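Local coordinates for solute Binding Protein, BlMnBP1 in complex with mannotriose (Bifidobacterium, PDB 6FUV) that probably captures beta-manno-oligosaccharides outside the cell for an ABC transporter, and here holds mannotriose in its binding site, at residues 179-184 with 389-394; 69-74 with 83-88; 186-191 with 385-390. All coordinates share one frame; numbering follows the deposited sequence. Where two conformers were deposited one is given.

Interaction 1 of 3, residues 179-184 with 389-394; sequences AEEWAM and NGNGKK. With BMA (beta-D-mannopyranose), chain B; BMA (beta-D-mannopyranose), chain C.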
loop_
_atom_site.group_PDB
_atom_site.type_symbol
_atom_site.label_atom_id
_atom_site.label_comp_id
_atom_site.label_asym_id
_atom_site.label_seq_id
_atom_site.Cartn_x
_atom_site.Cartn_y
_atom_site.Cartn_z
ATOM N N ALA A 179 -15.908 -6.641 -0.977
ATOM C CA ALA A 179 -16.011 -7.293 0.326
ATOM C C ALA A 179 -14.734 -7.202 1.146
ATOM O O ALA A 179 -14.768 -7.497 2.334
ATOM C CB ALA A 179 -16.377 -8.760 0.167
ATOM N N GLU A 180 -13.624 -6.775 0.569
ATOM C CA GLU A 180 -12.405 -6.540 1.329
ATOM C C GLU A 180 -12.304 -5.042 1.559
ATOM O O GLU A 180 -12.133 -4.275 0.621
ATOM C CB GLU A 180 -11.179 -7.083 0.599
ATOM C CG GLU A 180 -11.178 -8.555 0.425
ATOM C CD GLU A 180 -10.900 -9.337 1.701
ATOM O OE1 GLU A 180 -10.262 -8.796 2.595
ATOM O OE2 GLU A 180 -11.322 -10.518 1.804
ATOM N N GLU A 181 -12.399 -4.634 2.810
ATOM C CA GLU A 181 -12.323 -3.215 3.110
ATOM C C GLU A 181 -10.977 -2.628 2.687
ATOM O O GLU A 181 -10.918 -1.519 2.173
ATOM C CB GLU A 181 -12.584 -2.982 4.602
ATOM C CG GLU A 181 -13.143 -1.566 4.864
ATOM C CD GLU A 181 -13.072 -1.120 6.356
ATOM O OE1 GLU A 181 -12.766 0.092 6.594
ATOM O OE2 GLU A 181 -13.323 -1.978 7.251
ATOM N N TRP A 182 -9.883 -3.311 2.983
ATOM C CA TRP A 182 -8.567 -2.831 2.565
ATOM C C TRP A 182 -8.511 -2.650 1.051
ATOM O O TRP A 182 -7.896 -1.708 0.551
ATOM C CB TRP A 182 -7.439 -3.779 3.061
ATOM C CG TRP A 182 -7.473 -5.173 2.543
ATOM C CD1 TRP A 182 -7.963 -6.263 3.174
ATOM C CD2 TRP A 182 -7.063 -5.605 1.259
ATOM N NE1 TRP A 182 -7.836 -7.357 2.388
ATOM C CE2 TRP A 182 -7.302 -6.972 1.191
ATOM C CE3 TRP A 182 -6.490 -4.971 0.161
ATOM C CZ2 TRP A 182 -7.039 -7.717 0.037
ATOM C CZ3 TRP A 182 -6.211 -5.711 -0.952
ATOM C CH2 TRP A 182 -6.491 -7.070 -1.010
ATOM N N ALA A 183 -9.158 -3.540 0.310
ATOM C CA ALA A 183 -9.101 -3.440 -1.142
ATOM C C ALA A 183 -9.855 -2.203 -1.597
ATOM O O ALA A 183 -9.466 -1.538 -2.552
ATOM C CB ALA A 183 -9.693 -4.704 -1.778
ATOM N N MET A 184 -10.943 -1.874 -0.915
ATOM C CA MET A 184 -11.652 -0.644 -1.240
ATOM C C MET A 184 -10.883 0.579 -0.764
ATOM O O MET A 184 -10.776 1.570 -1.482
ATOM C CB MET A 184 -13.045 -0.677 -0.641
ATOM C CG MET A 184 -13.972 -1.693 -1.325
ATOM S SD MET A 184 -15.075 -1.028 -2.585
ATOM C CE MET A 184 -13.941 -1.047 -3.975
ATOM N N ASN A 389 -6.046 5.539 5.551
ATOM C CA ASN A 389 -5.975 5.012 6.908
ATOM C C ASN A 389 -6.769 3.731 7.123
ATOM O O ASN A 389 -6.894 3.275 8.263
ATOM C CB ASN A 389 -6.479 6.054 7.912
ATOM C CG ASN A 389 -5.360 6.749 8.615
ATOM O OD1 ASN A 389 -5.116 6.533 9.814
ATOM N ND2 ASN A 389 -4.608 7.560 7.847
ATOM N N GLY A 390 -7.308 3.150 6.072
ATOM C CA GLY A 390 -8.026 1.908 6.140
ATOM C C GLY A 390 -9.522 2.060 6.016
ATOM O O GLY A 390 -10.209 1.038 5.907
ATOM N N ASN A 391 -10.058 3.291 6.041
ATOM C CA ASN A 391 -11.506 3.459 5.901
ATOM C C ASN A 391 -11.942 3.118 4.474
ATOM O O ASN A 391 -11.931 3.965 3.570
ATOM C CB ASN A 391 -11.940 4.869 6.272
ATOM C CG ASN A 391 -13.429 5.049 6.183
ATOM O OD1 ASN A 391 -14.122 4.163 5.720
ATOM N ND2 ASN A 391 -13.937 6.206 6.627
ATOM N N GLY A 392 -12.284 1.852 4.271
ATOM C CA GLY A 392 -12.798 1.354 3.028
ATOM C C GLY A 392 -14.288 1.482 2.911
ATOM O O GLY A 392 -14.833 1.431 1.809
ATOM N N LYS A 393 -14.948 1.647 4.053
ATOM C CA LYS A 393 -16.399 1.804 4.085
ATOM C C LYS A 393 -16.856 2.983 3.232
ATOM O O LYS A 393 -17.844 2.870 2.496
ATOM C CB LYS A 393 -16.876 1.988 5.531
ATOM C CG LYS A 393 -18.408 2.088 5.682
ATOM C CD LYS A 393 -19.184 0.959 5.024
ATOM C CE LYS A 393 -20.656 0.918 5.442
ATOM N NZ LYS A 393 -21.269 2.264 5.336
ATOM N N LYS A 394 -16.183 4.139 3.357
ATOM C CA LYS A 394 -16.528 5.265 2.486
ATOM C C LYS A 394 -16.426 4.914 0.999
ATOM O O LYS A 394 -17.169 5.477 0.169
ATOM C CB LYS A 394 -15.637 6.444 2.795
ATOM C CG LYS A 394 -14.192 6.260 2.454
ATOM C CD LYS A 394 -13.375 7.595 2.525
ATOM C CE LYS A 394 -11.970 7.416 2.059
ATOM N NZ LYS A 394 -11.109 6.717 2.968
HETATM C C1 BMA B . -2.954 -7.416 1.492
HETATM C C2 BMA B . -3.628 -6.262 2.281
HETATM C C3 BMA B . -3.217 -4.981 1.710
HETATM C C4 BMA B . -1.691 -4.850 1.508
HETATM C C5 BMA B . -1.113 -6.069 0.795
HETATM C C6 BMA B . 0.415 -6.101 0.841
HETATM O O2 BMA B . -3.201 -6.247 3.615
HETATM O O3 BMA B . -3.726 -3.954 2.539
HETATM O O4 BMA B . -1.436 -3.659 0.701
HETATM O O5 BMA B . -1.583 -7.271 1.502
HETATM O O6 BMA B . 0.848 -6.006 2.235
HETATM C C1 BMA C . -3.113 -12.596 1.404
HETATM C C2 BMA C . -2.263 -11.752 0.454
HETATM C C3 BMA C . -1.999 -10.383 1.122
HETATM C C4 BMA C . -3.355 -9.724 1.456
HETATM C C5 BMA C . -4.234 -10.683 2.273
HETATM C C6 BMA C . -5.657 -10.121 2.550
HETATM O O1 BMA C . -3.350 -13.786 0.777
HETATM O O2 BMA C . -2.972 -11.484 -0.767
HETATM O O3 BMA C . -1.150 -9.603 0.306
HETATM O O4 BMA C . -3.235 -8.548 2.266
HETATM O O5 BMA C . -4.343 -11.958 1.595
HETATM O O6 BMA C . -6.310 -10.942 3.511
#

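Interaction 2 of 3, residues 69-74 with 83-88; sequences DSALTR and DIMMIP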
loop_
_atom_site.group_PDB
_atom_site.type_symbol
_atom_site.label_atom_id
_atom_site.label_comp_id
_atom_site.label_asym_id
_atom_site.label_seq_id
_atom_site.Cartn_x
_atom_site.Cartn_y
_atom_site.Cartn_z
ATOM N N ASP A 69 -7.311 -4.474 11.198
ATOM C CA ASP A 69 -7.948 -4.393 12.498
ATOM C C ASP A 69 -7.297 -5.320 13.507
ATOM O O ASP A 69 -7.238 -4.985 14.683
ATOM C CB ASP A 69 -9.440 -4.717 12.381
ATOM C CG ASP A 69 -10.250 -3.578 11.770
ATOM O OD1 ASP A 69 -9.709 -2.463 11.654
ATOM O OD2 ASP A 69 -11.428 -3.817 11.401
ATOM N N SER A 70 -6.785 -6.481 13.095
ATOM C CA SER A 70 -6.199 -7.395 14.073
ATOM C C SER A 70 -4.996 -6.745 14.723
ATOM O O SER A 70 -4.786 -6.894 15.926
ATOM C CB SER A 70 -5.776 -8.729 13.435
ATOM O OG SER A 70 -6.842 -9.322 12.750
ATOM N N ALA A 71 -4.175 -6.037 13.928
ATOM C CA ALA A 71 -2.944 -5.432 14.458
ATOM C C ALA A 71 -3.278 -4.361 15.474
ATOM O O ALA A 71 -2.625 -4.266 16.519
ATOM C CB ALA A 71 -2.049 -4.820 13.340
ATOM N N LEU A 72 -4.292 -3.546 15.175
ATOM C CA LEU A 72 -4.761 -2.543 16.124
ATOM C C LEU A 72 -5.203 -3.215 17.419
ATOM O O LEU A 72 -4.801 -2.825 18.510
ATOM C CB LEU A 72 -5.881 -1.715 15.488
ATOM C CG LEU A 72 -5.433 -0.724 14.436
ATOM C CD1 LEU A 72 -6.613 -0.013 13.754
ATOM C CD2 LEU A 72 -4.516 0.373 15.013
ATOM N N THR A 73 -5.950 -4.303 17.311
ATOM C CA THR A 73 -6.360 -5.033 18.498
ATOM C C THR A 73 -5.144 -5.574 19.229
ATOM O O THR A 73 -5.088 -5.531 20.456
ATOM C CB THR A 73 -7.311 -6.157 18.089
ATOM O OG1 THR A 73 -8.473 -5.603 17.503
ATOM C CG2 THR A 73 -7.742 -6.995 19.260
ATOM N N ARG A 74 -4.146 -6.059 18.496
ATOM C CA ARG A 74 -2.952 -6.605 19.137
ATOM C C ARG A 74 -2.193 -5.531 19.908
ATOM O O ARG A 74 -1.629 -5.802 20.964
ATOM C CB ARG A 74 -2.057 -7.251 18.071
ATOM C CG ARG A 74 -0.900 -7.994 18.608
ATOM C CD ARG A 74 -1.349 -9.301 19.187
ATOM N NE ARG A 74 -1.440 -10.293 18.140
ATOM C CZ ARG A 74 -0.516 -11.198 17.890
ATOM N NH1 ARG A 74 0.556 -11.267 18.641
ATOM N NH2 ARG A 74 -0.698 -12.064 16.919
ATOM N N ASP A 83 7.014 -9.410 18.491
ATOM C CA ASP A 83 8.183 -8.550 18.546
ATOM C C ASP A 83 8.335 -7.665 17.325
ATOM O O ASP A 83 8.737 -6.512 17.465
ATOM C CB ASP A 83 9.417 -9.412 18.718
ATOM C CG ASP A 83 9.329 -10.307 19.926
ATOM O OD1 ASP A 83 9.332 -9.776 21.016
ATOM O OD2 ASP A 83 9.201 -11.557 19.766
ATOM N N ILE A 84 7.972 -8.160 16.144
ATOM C CA ILE A 84 7.834 -7.362 14.943
ATOM C C ILE A 84 6.382 -7.474 14.470
ATOM O O ILE A 84 5.820 -8.575 14.393
ATOM C CB ILE A 84 8.790 -7.853 13.842
ATOM C CG1 ILE A 84 10.240 -7.898 14.298
ATOM C CG2 ILE A 84 8.719 -6.950 12.670
ATOM C CD1 ILE A 84 11.105 -8.915 13.533
ATOM N N MET A 85 5.772 -6.351 14.145
ATOM C CA MET A 85 4.539 -6.359 13.373
ATOM C C MET A 85 4.659 -5.383 12.219
ATOM O O MET A 85 5.534 -4.517 12.203
ATOM C CB MET A 85 3.327 -5.997 14.218
ATOM C CG MET A 85 3.143 -4.580 14.698
ATOM S SD MET A 85 1.404 -4.287 15.126
ATOM C CE MET A 85 1.368 -5.282 16.635
ATOM N N MET A 86 3.733 -5.494 11.282
ATOM C CA MET A 86 3.507 -4.454 10.290
ATOM C C MET A 86 2.685 -3.344 10.923
ATOM O O MET A 86 1.568 -3.575 11.384
ATOM C CB MET A 86 2.777 -5.008 9.074
ATOM C CG MET A 86 3.533 -6.083 8.358
ATOM S SD MET A 86 5.233 -5.638 7.977
ATOM C CE MET A 86 5.607 -7.107 6.908
ATOM N N ILE A 87 3.239 -2.141 10.938
ATOM C CA ILE A 87 2.637 -1.042 11.682
ATOM C C ILE A 87 1.263 -0.769 11.087
ATOM O O ILE A 87 1.166 -0.532 9.885
ATOM C CB ILE A 87 3.518 0.214 11.646
ATOM C CG1 ILE A 87 4.837 -0.059 12.301
ATOM C CG2 ILE A 87 2.775 1.358 12.307
ATOM C CD1 ILE A 87 5.786 1.131 12.262
ATOM N N PRO A 88 0.192 -0.793 11.872
ATOM C CA PRO A 88 -1.140 -0.506 11.326
ATOM C C PRO A 88 -1.458 0.972 11.330
ATOM O O PRO A 88 -0.540 1.768 11.412
ATOM C CB PRO A 88 -2.048 -1.337 12.245
ATOM C CG PRO A 88 -1.328 -1.328 13.600
ATOM C CD PRO A 88 0.142 -1.305 13.255
#

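Interaction 3 of 3, residues 186-191 with 385-390; sequences AWDQYI and LGINNG. With BMA (beta-D-mannopyranose), chain D.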
loop_
_atom_site.group_PDB
_atom_site.type_symbol
_atom_site.label_atom_id
_atom_site.label_comp_id
_atom_site.label_asym_id
_atom_site.label_seq_id
_atom_site.Cartn_x
_atom_site.Cartn_y
_atom_site.Cartn_z
ATOM N N ALA A 186 -7.871 1.022 -0.626
ATOM C CA ALA A 186 -6.704 1.251 -1.451
ATOM C C ALA A 186 -6.934 2.293 -2.535
ATOM O O ALA A 186 -5.958 2.777 -3.118
ATOM C CB ALA A 186 -6.266 -0.085 -2.049
ATOM N N TRP A 187 -8.190 2.654 -2.824
ATOM C CA TRP A 187 -8.423 3.724 -3.791
ATOM C C TRP A 187 -7.866 5.043 -3.289
ATOM O O TRP A 187 -7.517 5.903 -4.105
ATOM C CB TRP A 187 -9.925 3.848 -4.124
ATOM C CG TRP A 187 -10.432 2.787 -5.094
ATOM C CD1 TRP A 187 -10.826 1.532 -4.796
ATOM C CD2 TRP A 187 -10.572 2.904 -6.508
ATOM N NE1 TRP A 187 -11.178 0.856 -5.927
ATOM C CE2 TRP A 187 -11.069 1.692 -6.997
ATOM C CE3 TRP A 187 -10.343 3.910 -7.398
ATOM C CZ2 TRP A 187 -11.307 1.440 -8.362
ATOM C CZ3 TRP A 187 -10.595 3.668 -8.761
ATOM C CH2 TRP A 187 -11.077 2.440 -9.217
ATOM N N ASP A 188 -7.702 5.187 -1.970
ATOM C CA ASP A 188 -7.130 6.403 -1.428
ATOM C C ASP A 188 -5.700 6.606 -1.909
ATOM O O ASP A 188 -5.189 7.735 -1.872
ATOM C CB ASP A 188 -7.184 6.341 0.108
ATOM C CG ASP A 188 -8.588 6.581 0.687
ATOM O OD1 ASP A 188 -9.452 7.009 -0.084
ATOM O OD2 ASP A 188 -8.809 6.287 1.910
ATOM N N GLN A 189 -5.059 5.538 -2.378
ATOM C CA GLN A 189 -3.631 5.564 -2.658
ATOM C C GLN A 189 -3.312 6.340 -3.921
ATOM O O GLN A 189 -2.159 6.688 -4.141
ATOM C CB GLN A 189 -3.111 4.109 -2.759
ATOM C CG GLN A 189 -3.296 3.318 -1.543
ATOM C CD GLN A 189 -2.769 1.932 -1.607
ATOM O OE1 GLN A 189 -2.168 1.508 -2.576
ATOM N NE2 GLN A 189 -2.944 1.220 -0.526
ATOM N N TYR A 190 -4.305 6.646 -4.717
ATOM C CA TYR A 190 -4.127 7.224 -6.026
ATOM C C TYR A 190 -4.364 8.731 -6.040
ATOM O O TYR A 190 -4.037 9.399 -7.043
ATOM C CB TYR A 190 -5.082 6.539 -7.008
ATOM C CG TYR A 190 -4.878 5.077 -7.158
ATOM C CD1 TYR A 190 -5.503 4.211 -6.317
ATOM C CD2 TYR A 190 -4.047 4.548 -8.130
ATOM C CE1 TYR A 190 -5.335 2.841 -6.425
ATOM C CE2 TYR A 190 -3.845 3.195 -8.246
ATOM C CZ TYR A 190 -4.516 2.328 -7.401
ATOM O OH TYR A 190 -4.334 0.991 -7.503
ATOM N N ILE A 191 -4.814 9.319 -4.920
ATOM C CA ILE A 191 -5.380 10.674 -5.019
ATOM C C ILE A 191 -4.362 11.800 -4.894
ATOM O O ILE A 191 -4.722 12.961 -5.056
ATOM C CB ILE A 191 -6.497 10.883 -3.971
ATOM C CG1 ILE A 191 -5.937 10.822 -2.551
ATOM C CG2 ILE A 191 -7.552 9.837 -4.186
ATOM C CD1 ILE A 191 -6.852 11.389 -1.501
ATOM N N LEU A 385 -12.937 10.650 7.479
ATOM C CA LEU A 385 -12.780 10.094 6.155
ATOM C C LEU A 385 -11.742 8.988 6.152
ATOM O O LEU A 385 -11.851 8.065 5.337
ATOM C CB LEU A 385 -12.410 11.192 5.157
ATOM C CG LEU A 385 -13.506 12.159 4.766
ATOM C CD1 LEU A 385 -13.084 13.117 3.669
ATOM C CD2 LEU A 385 -14.703 11.427 4.320
ATOM N N GLY A 386 -10.784 9.021 7.074
ATOM C CA GLY A 386 -9.772 7.980 7.090
ATOM C C GLY A 386 -8.953 7.816 5.822
ATOM O O GLY A 386 -8.638 6.687 5.416
ATOM N N ILE A 387 -8.565 8.934 5.212
ATOM C CA ILE A 387 -7.851 8.919 3.940
ATOM C C ILE A 387 -6.548 8.164 4.119
ATOM O O ILE A 387 -5.694 8.545 4.933
ATOM C CB ILE A 387 -7.604 10.349 3.459
ATOM C CG1 ILE A 387 -8.913 11.107 3.202
ATOM C CG2 ILE A 387 -6.770 10.350 2.224
ATOM C CD1 ILE A 387 -9.680 10.678 2.024
ATOM N N ASN A 388 -6.374 7.112 3.329
ATOM C CA ASN A 388 -5.197 6.271 3.392
ATOM C C ASN A 388 -4.986 5.668 4.759
ATOM O O ASN A 388 -3.868 5.288 5.073
ATOM C CB ASN A 388 -3.959 7.055 2.984
ATOM C CG ASN A 388 -3.744 7.038 1.515
ATOM O OD1 ASN A 388 -3.827 5.996 0.888
ATOM N ND2 ASN A 388 -3.545 8.201 0.941
ATOM N N ASN A 389 -6.046 5.539 5.551
ATOM C CA ASN A 389 -5.975 5.012 6.908
ATOM C C ASN A 389 -6.769 3.731 7.123
ATOM O O ASN A 389 -6.894 3.275 8.263
ATOM C CB ASN A 389 -6.479 6.054 7.912
ATOM C CG ASN A 389 -5.360 6.749 8.615
ATOM O OD1 ASN A 389 -5.116 6.533 9.814
ATOM N ND2 ASN A 389 -4.608 7.560 7.847
ATOM N N GLY A 390 -7.308 3.150 6.072
ATOM C CA GLY A 390 -8.026 1.908 6.140
ATOM C C GLY A 390 -9.522 2.060 6.016
ATOM O O GLY A 390 -10.209 1.038 5.907
HETATM C C1 BMA D . -0.713 -2.631 1.386
HETATM C C2 BMA D . 0.025 -1.782 0.367
HETATM C C3 BMA D . 0.715 -0.577 1.031
HETATM C C4 BMA D . -0.322 0.131 1.961
HETATM C C5 BMA D . -0.929 -0.869 2.916
HETATM C C6 BMA D . -1.921 -0.237 3.882
HETATM O O2 BMA D . -0.952 -1.290 -0.577
HETATM O O3 BMA D . 1.305 0.370 0.108
HETATM O O4 BMA D . 0.280 1.132 2.700
HETATM O O5 BMA D . -1.604 -1.850 2.151
HETATM O O6 BMA D . -3.052 0.184 3.158
HETATM O O HOH W 1 -7.978 4.127 3.168
HETATM O O HOH W 2 -3.823 3.157 1.666
#

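Interaction 1 of 3, residues 179-184 with 389-394
Glu181 meets Gly392 through one firm hydrogen bond. Gly392 N donates to Glu181 OE1 at 3.0 Å, with an N-H...O angle of 156°, and uses the anti lone pair of that oxygen. The extended chain of Glu181, with CG anti to the backbone N (chi1 -154°), carries the carboxylate across to the loop. OE1 also lies 2.8 Å from Gly390 O. Both are acceptors, so this is no bond, and it would be likely to raise the affinity of the carboxylate for a proton. Gly392 N makes a weak bond to Gly390 O as well.

The backbones come close at the same place. Gly392 CA sends a C-H...O contact to Glu181 O at 3.5 Å. A beta carbon here would run into that oxygen, so glycine suits the site. Met184 CB rests 3.7 Å from Gly392 O, and Met184 also touches helix 393-404.

Asn391, ahead of the turn into helix 393-404, makes one capping bond: Lys394 N donates to Asn391 OD1 at 3.1 Å, from above the amide plane. Lys394 NZ curls back to Asn391 O.

The CB of Trp182 points away from the loop. With CG between the backbone N and the carbonyl carbon (chi1 62°), the ring turns to the sugar. C2 of the chain B mannose sits over the centre of one ring face, 3.6 Å above the plane. Glu180 CB and Ala183 CB back the opposite face near its rim. Trp182 NE1 gives a weak bond to Glu180 OE1, and Trp249 meets the ring edge-to-face. A tryptophan platform under a pyranose, through CH-pi contacts, is typical of carbohydrate sites in solute-binding proteins.

Interaction 2 of 3, residues 69-74 with 83-88
Ala71, Leu72 and Arg74 pack on Met85 and Pro88 inside a beta-alpha-beta crossover. Strand 57-63 leads into helix 67-77, which returns to strand 84-86. Strands 57-63 and 84-86 both run parallel to strand 22-28. This is the alpha/beta layering of periplasmic-binding-protein lobes. The short helix and strand segments run at 139° to each other, and their axes come within 9.7 Å.

The contact is apolar and has no hydrogen bond across it. Ala71 CB points at the strand side and sits centrally. Its methyl is met by Pro88 CG, 3.6 Å from Ala71 CB. Met85 SD lies on the same methyl, 3.9 Å from Ala71 CB. The CG of Met85 is between its backbone N and carbonyl carbon (chi1 71°), and a bend at chi3 brings CE round to the helix.

Leu72 lies alongside Pro88, the two side chains running opposite ways. Leu72 CD2 touches Pro88 CG at 3.9 Å, which puts Pro88 against two neighbouring helix residues. Leu75, further along the helix, also touches Pro88 and Met85.

Arg74 contributes its aliphatic part here. Its guanidinium bonds to Gln62 and Ser81 and makes a cation-pi contact with Phe27. Below that charged end, Arg74 CG lies 4.0 Å from Met85 CE.

Interaction 3 of 3, residues 186-191 with 385-390
Asp188 turns CG anti to its own carbonyl carbon (chi1 -75°), which carries OD2 to Asn388 N. The bond is 2.9 Å from Asn388 N to Asp188 OD2, with an N-H...O angle of 160°, and the N-H comes from above the carboxylate plane. The side chain of Asn388 reaches back the other way. Asn388 ND2 makes a weak bond to Asp188 O at 3.3 Å, and Asn388 OD1 lies 3.5 Å from Asp188 CB. Asp188 thus meets Asn388 through both its side chain and its carbonyl.

OD2 has further partners. Lys394 forms a salt bridge with it, and a water sits between OD2 and Gly390 N. Tyr228 OH bonds to OD1, so both carboxylate oxygens are engaged. An alanine here would probably leave Asn388 N and the Lys394 ammonium without their acceptor, and set the loop freer to move.

The two pieces joined are a 3-10 segment, 186-190, and a type II beta turn from Gly386 to Asn389. Gln189 of the 3-10 segment lines the glycan pocket of this solute-binding protein, and the turn comes near it through Asn388. The turn is closed by Asn389 N to Gly386 O at 2.8 Å, and Asn388 holds its positive-phi corner. Ile191 CD1 and Ile387 CG2 make an apolar contact at 3.9 Å.

Gln189 faces the ligand. Its chain is extended beyond CG, and Gln189 NE2 donates to O2 of the chain D mannose at 3.2 Å. Gln189 OE1 bonds to Ser134 OG, which fixes which end of the amide meets the sugar. A second water accepts from Gln189 NE2, donates to Asn388 OD1 at 2.9 Å, and makes a weak bond to O6 of the same mannose.

Overall arrangement
Interactions 1 and 3 are neighbours, with centres about 8 Å apart, and both end on the same loop through Asn389 and Gly390. Lys394 of interaction 1 joins them: its NZ lies 2.6 Å from Asp188 OD2 of interaction 3. Together they serve successive parts of the mannotriose. Trp182 lies against the chain B and chain C sugars, and Gln189 binds the chain D sugar. Interaction 2 is apart, with its centre about 17 Å from that of interaction 1 and 19 Å from that of interaction 3. It lies at strand 84-86 of the eight-stranded mixed sheet, across the sugar from interactions 1 and 3, where the Met86 side chain comes within about 7 Å of a mannose.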